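Side-chain contacts in truncated hemoglobin 4 (Chlamydomonas reinhardtii, PDB 6BME), which binds a heme b whose iron carries a lysine and a histidine as axial ligands, and probably binds oxygen as other truncated globins do: residues A[48-51]-A[52-56]; A[89-92]-A[93-97]; A[101-104]-A[105-108]. All coordinates share one frame; numbering follows the deposited sequence.

Contact 1 (A[48-51]-A[52-56]); sequences RFLA and YAFGA. With HEM (protoporphyrin IX containing Fe), chain C; SO4 (sulfate ion), chain D.
L50 meets F54 one turn further on, where helix 39-53 ends. CD1 of L50 lies at the edge of the F54 ring, 3.7 Å from CE2 of F54. F54 CG stands anti to its own carbonyl carbon (chi1 -70°), which lays the CD2 edge of the ring against the turn it has left. A second apolar contact joins the CB atoms of A51 and A56 at 4.0 Å.

Y52 N to R48 O and A53 N to F49 O are regular helical bonds. A Schellman motif then closes the helix. A56 N donates to A51 O at 2.8 Å, and G55 N to Y52 O at 3.0 Å. G55 is the C-prime residue and has positive phi (61°). A51 O also accepts from F54 N, and the two donors reach it from opposite faces of its carbonyl plane.

F49 is part of the heme pocket, and its CD2 comes within 3.4 Å of C2B of the heme. Nearby are K45, which binds the heme, and H69, an axial ligand of its iron. CB of R48 lies 3.7 Å from the heme methyl CMA, and the extended chain runs on past it. The guanidinium then grips a sulfate, probably from the crystallisation liquor: NH2 to O3 at 2.8 Å is nearly straight, and NE to O4 is more bent. T58 N and H59 N also hold the sulfate.

F49, L50 and A53 pack on F90 of helix 80-96. Y52 touches V110 and V114 of helix 101-114, while A51, F54 and A56 rest on L3 of helix 3-6.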
loop_
_atom_site.group_PDB
_atom_site.type_symbol
_atom_site.label_atom_id
_atom_site.label_comp_id
_atom_site.label_asym_id
_atom_site.label_seq_id
_atom_site.Cartn_x
_atom_site.Cartn_y
_atom_site.Cartn_z
ATOM N N ARG A 48 -4.514 -6.111 2.957
ATOM C CA ARG A 48 -4.826 -5.176 4.034
ATOM C C ARG A 48 -4.620 -3.728 3.584
ATOM O O ARG A 48 -5.375 -2.833 3.986
ATOM C CB ARG A 48 -3.974 -5.502 5.263
ATOM C CG ARG A 48 -4.600 -5.016 6.562
ATOM C CD ARG A 48 -3.862 -5.512 7.790
ATOM N NE ARG A 48 -4.655 -5.257 8.991
ATOM C CZ ARG A 48 -4.189 -5.352 10.232
ATOM N NH1 ARG A 48 -2.920 -5.685 10.454
ATOM N NH2 ARG A 48 -4.989 -5.098 11.251
ATOM N N PHE A 49 -3.612 -3.493 2.736
ATOM C CA PHE A 49 -3.389 -2.170 2.144
ATOM C C PHE A 49 -4.623 -1.726 1.373
ATOM O O PHE A 49 -5.126 -0.608 1.554
ATOM C CB PHE A 49 -2.156 -2.234 1.225
ATOM C CG PHE A 49 -1.704 -0.904 0.649
ATOM C CD1 PHE A 49 -2.492 -0.199 -0.254
ATOM C CD2 PHE A 49 -0.438 -0.417 0.937
ATOM C CE1 PHE A 49 -2.058 1.019 -0.799
ATOM C CE2 PHE A 49 0.007 0.791 0.402
ATOM C CZ PHE A 49 -0.809 1.508 -0.473
ATOM N N LEU A 50 -5.136 -2.609 0.515
ATOM C CA LEU A 50 -6.332 -2.304 -0.260
ATOM C C LEU A 50 -7.532 -2.068 0.650
ATOM O O LEU A 50 -8.299 -1.120 0.455
ATOM C CB LEU A 50 -6.598 -3.445 -1.246
ATOM C CG LEU A 50 -7.906 -3.425 -2.037
ATOM C CD1 LEU A 50 -7.983 -2.182 -2.910
ATOM C CD2 LEU A 50 -7.976 -4.678 -2.896
ATOM N N ALA A 51 -7.718 -2.934 1.651
ATOM C CA ALA A 51 -8.821 -2.745 2.588
ATOM C C ALA A 51 -8.698 -1.408 3.323
ATOM O O ALA A 51 -9.686 -0.679 3.477
ATOM C CB ALA A 51 -8.865 -3.916 3.574
ATOM N N TYR A 52 -7.480 -1.059 3.756
ATOM C CA TYR A 52 -7.255 0.198 4.467
ATOM C C TYR A 52 -7.580 1.405 3.593
ATOM O O TYR A 52 -8.229 2.356 4.048
ATOM C CB TYR A 52 -5.802 0.271 4.951
ATOM C CG TYR A 52 -5.515 1.498 5.784
ATOM C CD1 TYR A 52 -5.930 1.575 7.109
ATOM C CD2 TYR A 52 -4.835 2.586 5.243
ATOM C CE1 TYR A 52 -5.676 2.704 7.874
ATOM C CE2 TYR A 52 -4.576 3.716 6.002
ATOM C CZ TYR A 52 -4.996 3.766 7.313
ATOM O OH TYR A 52 -4.740 4.887 8.064
ATOM N N ALA A 53 -7.144 1.383 2.335
ATOM C CA ALA A 53 -7.431 2.501 1.439
ATOM C C ALA A 53 -8.931 2.778 1.338
ATOM O O ALA A 53 -9.340 3.923 1.103
ATOM C CB ALA A 53 -6.834 2.230 0.055
ATOM N N PHE A 54 -9.768 1.761 1.535
ATOM C CA PHE A 54 -11.211 1.930 1.419
ATOM C C PHE A 54 -11.930 1.801 2.753
ATOM O O PHE A 54 -13.127 1.504 2.776
ATOM C CB PHE A 54 -11.762 0.942 0.397
ATOM C CG PHE A 54 -11.350 1.280 -0.991
ATOM C CD1 PHE A 54 -11.885 2.395 -1.617
ATOM C CD2 PHE A 54 -10.378 0.540 -1.645
ATOM C CE1 PHE A 54 -11.489 2.746 -2.881
ATOM C CE2 PHE A 54 -9.979 0.884 -2.921
ATOM C CZ PHE A 54 -10.542 1.987 -3.539
ATOM N N GLY A 55 -11.225 2.038 3.858
ATOM C CA GLY A 55 -11.848 2.049 5.173
ATOM C C GLY A 55 -12.494 0.744 5.583
ATOM O O GLY A 55 -13.451 0.754 6.366
ATOM N N ALA A 56 -11.988 -0.387 5.091
ATOM C CA ALA A 56 -12.543 -1.691 5.424
ATOM C C ALA A 56 -11.767 -2.412 6.522
ATOM O O ALA A 56 -12.134 -3.533 6.879
ATOM C CB ALA A 56 -12.613 -2.577 4.176
HETATM C CHA HEM C . 4.329 -4.609 5.725
HETATM C CHB HEM C . 0.544 -1.789 4.690
HETATM C CHC HEM C . 3.608 1.356 2.650
HETATM C CHD HEM C . 6.804 -2.238 2.262
HETATM C C1A HEM C . 3.031 -4.151 5.689
HETATM C C2A HEM C . 1.839 -4.758 6.268
HETATM C C3A HEM C . 0.802 -3.956 5.955
HETATM C C4A HEM C . 1.290 -2.835 5.185
HETATM C CMA HEM C . -0.685 -4.124 6.329
HETATM C CAA HEM C . 1.765 -6.076 7.101
HETATM C CBA HEM C . 2.246 -7.288 6.302
HETATM C CGA HEM C . 1.979 -8.601 7.014
HETATM O O1A HEM C . 2.523 -8.822 8.142
HETATM O O2A HEM C . 1.232 -9.437 6.424
HETATM C C1B HEM C . 1.066 -0.623 4.165
HETATM C C2B HEM C . 0.392 0.654 4.040
HETATM C C3B HEM C . 1.260 1.514 3.487
HETATM C C4B HEM C . 2.486 0.803 3.219
HETATM C CMB HEM C . -1.052 0.962 4.504
HETATM C CAB HEM C . 1.074 3.004 3.110
HETATM C CBB HEM C . -0.110 3.571 2.880
HETATM C C1C HEM C . 4.709 0.631 2.279
HETATM C C2C HEM C . 5.766 1.089 1.426
HETATM C C3C HEM C . 6.649 0.104 1.282
HETATM C C4C HEM C . 6.184 -1.022 2.075
HETATM C CMC HEM C . 5.815 2.486 0.771
HETATM C CAC HEM C . 7.924 0.195 0.423
HETATM C CBC HEM C . 8.368 -0.869 -0.253
HETATM C C1D HEM C . 6.450 -3.160 3.232
HETATM C C2D HEM C . 7.222 -4.316 3.642
HETATM C C3D HEM C . 6.535 -4.963 4.583
HETATM C C4D HEM C . 5.305 -4.245 4.815
HETATM C CMD HEM C . 8.584 -4.712 3.048
HETATM C CAD HEM C . 6.921 -6.280 5.318
HETATM C CBD HEM C . 7.923 -5.995 6.428
HETATM C CGD HEM C . 8.292 -7.321 7.052
HETATM O O1D HEM C . 7.389 -8.180 7.219
HETATM O O2D HEM C . 9.480 -7.507 7.395
HETATM N NA HEM C . 2.648 -3.003 5.034
HETATM N NB HEM C . 2.349 -0.496 3.657
HETATM N NC HEM C . 5.003 -0.654 2.663
HETATM N ND HEM C . 5.284 -3.139 3.982
HETATM FE FE HEM C . 3.820 -1.825 3.810
HETATM S S SO4 D . -8.253 -5.520 10.138
HETATM O O1 SO4 D . -9.589 -5.143 9.713
HETATM O O2 SO4 D . -8.335 -6.688 11.023
HETATM O O3 SO4 D . -7.646 -4.426 10.904
HETATM O O4 SO4 D . -7.449 -5.837 8.956
#

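Contact 2 (A[89-92]-A[93-97]); sequences HFVD and SLKEM
S93 folds its side chain back onto the turn that begins at H89. Its CB lies 3.3 Å from F90 O. The hydroxyl OG, anti to the carbonyl carbon of S93 (chi1 -56°), donates to H89 O at 2.7 Å. S93 N donates to the same oxygen at 2.9 Å. One residue thus supplies both bonds. The two donors come from opposite faces of the carbonyl plane. A serine hydroxyl bonded back to the carbonyl four residues earlier is a common arrangement within helices. An alanine here would keep the backbone bond but would probably leave H89 O without its second donor.

L94, one turn after F90, sets CG over one face of the F90 ring, offset toward the rim. Its CD1 reaches CE2 of F90 at 3.7 Å. On the outer side D92 and K95 have opposite charges but form no direct salt bridge, with OD1 of D92 4.2 Å from NZ of K95. A water joins them, donating to D92 OD1 at 2.8 Å and accepting from K95 NZ.

These contacts lie near the C-terminal end of helix 80-96. S93 touches V19, F20 and K23 of helix 10-25, where K23 also forms a salt bridge with E96. The rings of F90 and F20 meet edge-to-face. F90 also packs on L111 of helix 101-114, and L94 on I104 and A107 of the same helix.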
loop_
_atom_site.group_PDB
_atom_site.type_symbol
_atom_site.label_atom_id
_atom_site.label_comp_id
_atom_site.label_asym_id
_atom_site.label_seq_id
_atom_site.Cartn_x
_atom_site.Cartn_y
_atom_site.Cartn_z
ATOM N N HIS A 89 1.472 3.249 -7.918
ATOM C CA HIS A 89 1.135 1.930 -8.443
ATOM C C HIS A 89 -0.232 1.480 -7.958
ATOM O O HIS A 89 -0.964 0.814 -8.699
ATOM C CB HIS A 89 2.184 0.894 -8.044
ATOM C CG HIS A 89 3.491 1.047 -8.762
ATOM N ND1 HIS A 89 3.575 1.244 -10.124
ATOM C CD2 HIS A 89 4.767 1.027 -8.303
ATOM C CE1 HIS A 89 4.848 1.339 -10.472
ATOM N NE2 HIS A 89 5.592 1.203 -9.386
ATOM N N PHE A 90 -0.601 1.839 -6.729
ATOM C CA PHE A 90 -1.900 1.425 -6.215
ATOM C C PHE A 90 -3.036 2.053 -7.017
ATOM O O PHE A 90 -3.961 1.356 -7.456
ATOM C CB PHE A 90 -2.026 1.771 -4.735
ATOM C CG PHE A 90 -3.321 1.326 -4.136
ATOM C CD1 PHE A 90 -3.569 -0.031 -3.909
ATOM C CD2 PHE A 90 -4.296 2.242 -3.823
ATOM C CE1 PHE A 90 -4.767 -0.446 -3.366
ATOM C CE2 PHE A 90 -5.507 1.829 -3.277
ATOM C CZ PHE A 90 -5.744 0.497 -3.054
ATOM N N VAL A 91 -2.992 3.372 -7.224
ATOM C CA VAL A 91 -4.092 3.998 -7.952
ATOM C C VAL A 91 -4.068 3.567 -9.414
ATOM O O VAL A 91 -5.123 3.380 -10.023
ATOM C CB VAL A 91 -4.072 5.531 -7.802
ATOM C CG1 VAL A 91 -4.166 5.910 -6.344
ATOM C CG2 VAL A 91 -2.816 6.124 -8.422
ATOM N N ASP A 92 -2.880 3.354 -9.988
ATOM C CA ASP A 92 -2.816 2.801 -11.336
ATOM C C ASP A 92 -3.490 1.437 -11.395
ATOM O O ASP A 92 -4.181 1.125 -12.367
ATOM C CB ASP A 92 -1.364 2.695 -11.805
ATOM C CG ASP A 92 -0.701 4.054 -11.981
ATOM O OD1 ASP A 92 -1.383 5.093 -11.834
ATOM O OD2 ASP A 92 0.514 4.072 -12.259
ATOM N N SER A 93 -3.287 0.601 -10.367
ATOM C CA SER A 93 -3.959 -0.695 -10.336
ATOM C C SER A 93 -5.466 -0.522 -10.348
ATOM O O SER A 93 -6.167 -1.210 -11.095
ATOM C CB SER A 93 -3.531 -1.494 -9.105
ATOM O OG SER A 93 -2.126 -1.628 -9.067
ATOM N N LEU A 94 -5.979 0.412 -9.547
ATOM C CA LEU A 94 -7.420 0.632 -9.506
ATOM C C LEU A 94 -7.951 1.077 -10.867
ATOM O O LEU A 94 -8.998 0.598 -11.318
ATOM C CB LEU A 94 -7.764 1.662 -8.432
ATOM C CG LEU A 94 -7.417 1.372 -6.977
ATOM C CD1 LEU A 94 -7.779 2.579 -6.112
ATOM C CD2 LEU A 94 -8.150 0.126 -6.510
ATOM N N LYS A 95 -7.236 1.986 -11.540
ATOM C CA LYS A 95 -7.669 2.448 -12.856
ATOM C C LYS A 95 -7.656 1.314 -13.871
ATOM O O LYS A 95 -8.582 1.185 -14.681
ATOM C CB LYS A 95 -6.775 3.597 -13.335
ATOM C CG LYS A 95 -6.773 4.798 -12.417
ATOM C CD LYS A 95 -5.740 5.823 -12.875
ATOM C CE LYS A 95 -5.581 6.954 -11.872
ATOM N NZ LYS A 95 -4.462 7.857 -12.269
ATOM N N GLU A 96 -6.602 0.497 -13.860
ATOM C CA GLU A 96 -6.514 -0.619 -14.796
ATOM C C GLU A 96 -7.641 -1.624 -14.602
ATOM O O GLU A 96 -8.051 -2.292 -15.561
ATOM C CB GLU A 96 -5.163 -1.305 -14.656
ATOM C CG GLU A 96 -4.043 -0.422 -15.175
ATOM C CD GLU A 96 -2.679 -0.992 -14.908
ATOM O OE1 GLU A 96 -2.584 -2.220 -14.674
ATOM O OE2 GLU A 96 -1.707 -0.205 -14.941
ATOM N N MET A 97 -8.156 -1.740 -13.387
ATOM C CA MET A 97 -9.273 -2.626 -13.094
ATOM C C MET A 97 -10.625 -1.967 -13.352
ATOM O O MET A 97 -11.663 -2.555 -13.031
ATOM C CB MET A 97 -9.179 -3.104 -11.647
ATOM C CG MET A 97 -7.952 -3.971 -11.374
ATOM S SD MET A 97 -8.000 -5.538 -12.260
ATOM C CE MET A 97 -9.587 -6.163 -11.731
HETATM O O HOH W 1 -2.550 6.922 -13.547
#

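Contact 3 (A[101-104]-A[105-108]); sequences QELI and DEAA
Q101 and D105 are joined twice, once through the backbone and once through their side chains. D105 N donates to Q101 O at 2.9 Å, the first helical bond of the segment. The side-chain amide of Q101 then returns to the same residue, with NE2 donating to D105 OD1 at 3.0 Å. The chain of Q101 leaves with CG anti to the backbone N (chi1 -176°) and bends at chi2 (67°), which swings the amide back over the turn. The bond is not ideal, with an N-H...O angle of 140°. OD1 lies close to the amide plane of Q101, but NE2 meets OD1 from above the carboxylate plane. The other carboxylate oxygen, OD2 of D105, lies 3.4 Å from Q101 O, and these two acceptors form no bond.

The backbone N-H groups of E106, A107 and A108 likewise donate four residues back. E106 N donates to E102 O at 3.1 Å, A107 N to L103 O at 3.0 Å and A108 N to I104 O at 2.8 Å. All four carbonyls from Q101 to I104 are therefore satisfied by the next turn.

The segment opens helix 101-114, the last helix of this globin domain, which is part of a longer protein and belongs to the 2-on-2 truncated hemoglobins. The polar bond of Q101 and D105 is on the exposed side, whereas I104 and A107 are buried. I104 packs on V99, and A107 meets F90 of helix 80-96.

L103 and E106 run side by side and point the same way. L103 CD2 lies 3.9 Å from E106 OE1, an apolar branch beside a carboxylate oxygen with no bond between them. F54, from just beyond helix 39-53, touches L103, E106 and A107.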
loop_
_atom_site.group_PDB
_atom_site.type_symbol
_atom_site.label_atom_id
_atom_site.label_comp_id
_atom_site.label_asym_id
_atom_site.label_seq_id
_atom_site.Cartn_x
_atom_site.Cartn_y
_atom_site.Cartn_z
ATOM N N GLN A 101 -13.781 7.098 -10.579
ATOM C CA GLN A 101 -13.042 8.244 -10.056
ATOM C C GLN A 101 -13.396 8.552 -8.608
ATOM O O GLN A 101 -12.531 8.997 -7.844
ATOM C CB GLN A 101 -13.307 9.476 -10.931
ATOM C CG GLN A 101 -12.507 10.705 -10.535
ATOM C CD GLN A 101 -11.028 10.518 -10.782
ATOM O OE1 GLN A 101 -10.609 10.205 -11.898
ATOM N NE2 GLN A 101 -10.225 10.697 -9.735
ATOM N N GLU A 102 -14.655 8.357 -8.216
ATOM C CA GLU A 102 -15.032 8.639 -6.836
ATOM C C GLU A 102 -14.273 7.732 -5.874
ATOM O O GLU A 102 -13.782 8.189 -4.832
ATOM C CB GLU A 102 -16.543 8.485 -6.666
ATOM C CG GLU A 102 -17.074 9.104 -5.380
ATOM C CD GLU A 102 -18.585 9.295 -5.399
ATOM O OE1 GLU A 102 -19.152 9.474 -6.495
ATOM O OE2 GLU A 102 -19.206 9.259 -4.317
ATOM N N LEU A 103 -14.136 6.447 -6.224
ATOM C CA LEU A 103 -13.362 5.526 -5.394
ATOM C C LEU A 103 -11.869 5.840 -5.442
ATOM O O LEU A 103 -11.177 5.730 -4.422
ATOM C CB LEU A 103 -13.629 4.084 -5.828
ATOM C CG LEU A 103 -15.011 3.510 -5.486
ATOM C CD1 LEU A 103 -15.174 2.098 -6.039
ATOM C CD2 LEU A 103 -15.232 3.517 -3.978
ATOM N N ILE A 104 -11.346 6.231 -6.613
ATOM C CA ILE A 104 -9.947 6.656 -6.691
ATOM C C ILE A 104 -9.679 7.787 -5.707
ATOM O O ILE A 104 -8.706 7.756 -4.944
ATOM C CB ILE A 104 -9.581 7.095 -8.122
ATOM C CG1 ILE A 104 -9.841 5.980 -9.115
ATOM C CG2 ILE A 104 -8.107 7.548 -8.182
ATOM C CD1 ILE A 104 -9.171 4.741 -8.764
ATOM N N ASP A 105 -10.519 8.824 -5.749
ATOM C CA ASP A 105 -10.315 9.990 -4.896
ATOM C C ASP A 105 -10.335 9.599 -3.429
ATOM O O ASP A 105 -9.516 10.080 -2.637
ATOM C CB ASP A 105 -11.386 11.049 -5.183
ATOM C CG ASP A 105 -11.155 11.790 -6.505
ATOM O OD1 ASP A 105 -10.001 11.851 -6.975
ATOM O OD2 ASP A 105 -12.133 12.330 -7.073
ATOM N N GLU A 106 -11.265 8.719 -3.050
ATOM C CA GLU A 106 -11.349 8.280 -1.664
ATOM C C GLU A 106 -10.059 7.586 -1.241
ATOM O O GLU A 106 -9.491 7.889 -0.185
ATOM C CB GLU A 106 -12.562 7.359 -1.489
ATOM C CG GLU A 106 -12.554 6.604 -0.175
ATOM C CD GLU A 106 -13.749 5.669 -0.008
ATOM O OE1 GLU A 106 -14.685 5.712 -0.848
ATOM O OE2 GLU A 106 -13.740 4.896 0.975
ATOM N N ALA A 107 -9.571 6.664 -2.073
ATOM C CA ALA A 107 -8.322 5.973 -1.770
ATOM C C ALA A 107 -7.160 6.955 -1.683
ATOM O O ALA A 107 -6.330 6.874 -0.768
ATOM C CB ALA A 107 -8.051 4.906 -2.834
ATOM N N ALA A 108 -7.097 7.904 -2.620
ATOM C CA ALA A 108 -6.034 8.898 -2.613
ATOM C C ALA A 108 -6.044 9.710 -1.326
ATOM O O ALA A 108 -4.987 9.952 -0.734
ATOM C CB ALA A 108 -6.172 9.816 -3.828
#

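The three contacts come in series along the chain, and each is local, along a helix or round its end: contact 1 at the end of helix 39-53, contact 2 near the end of helix 80-96, and contact 3 at the start of helix 101-114. Their centres are 11 to 14 Å apart, and every pair touches. CZ of F54 lies 3.8 Å from CD1 of L94. CB of A53 lies 4.1 Å from CB of A107. The ends of three helices thus share one apolar core in the globin domain. Contact 1 carries this core to the heme, while contact 3 lies away from the heme, with the side chain of A107 about 10 Å from it.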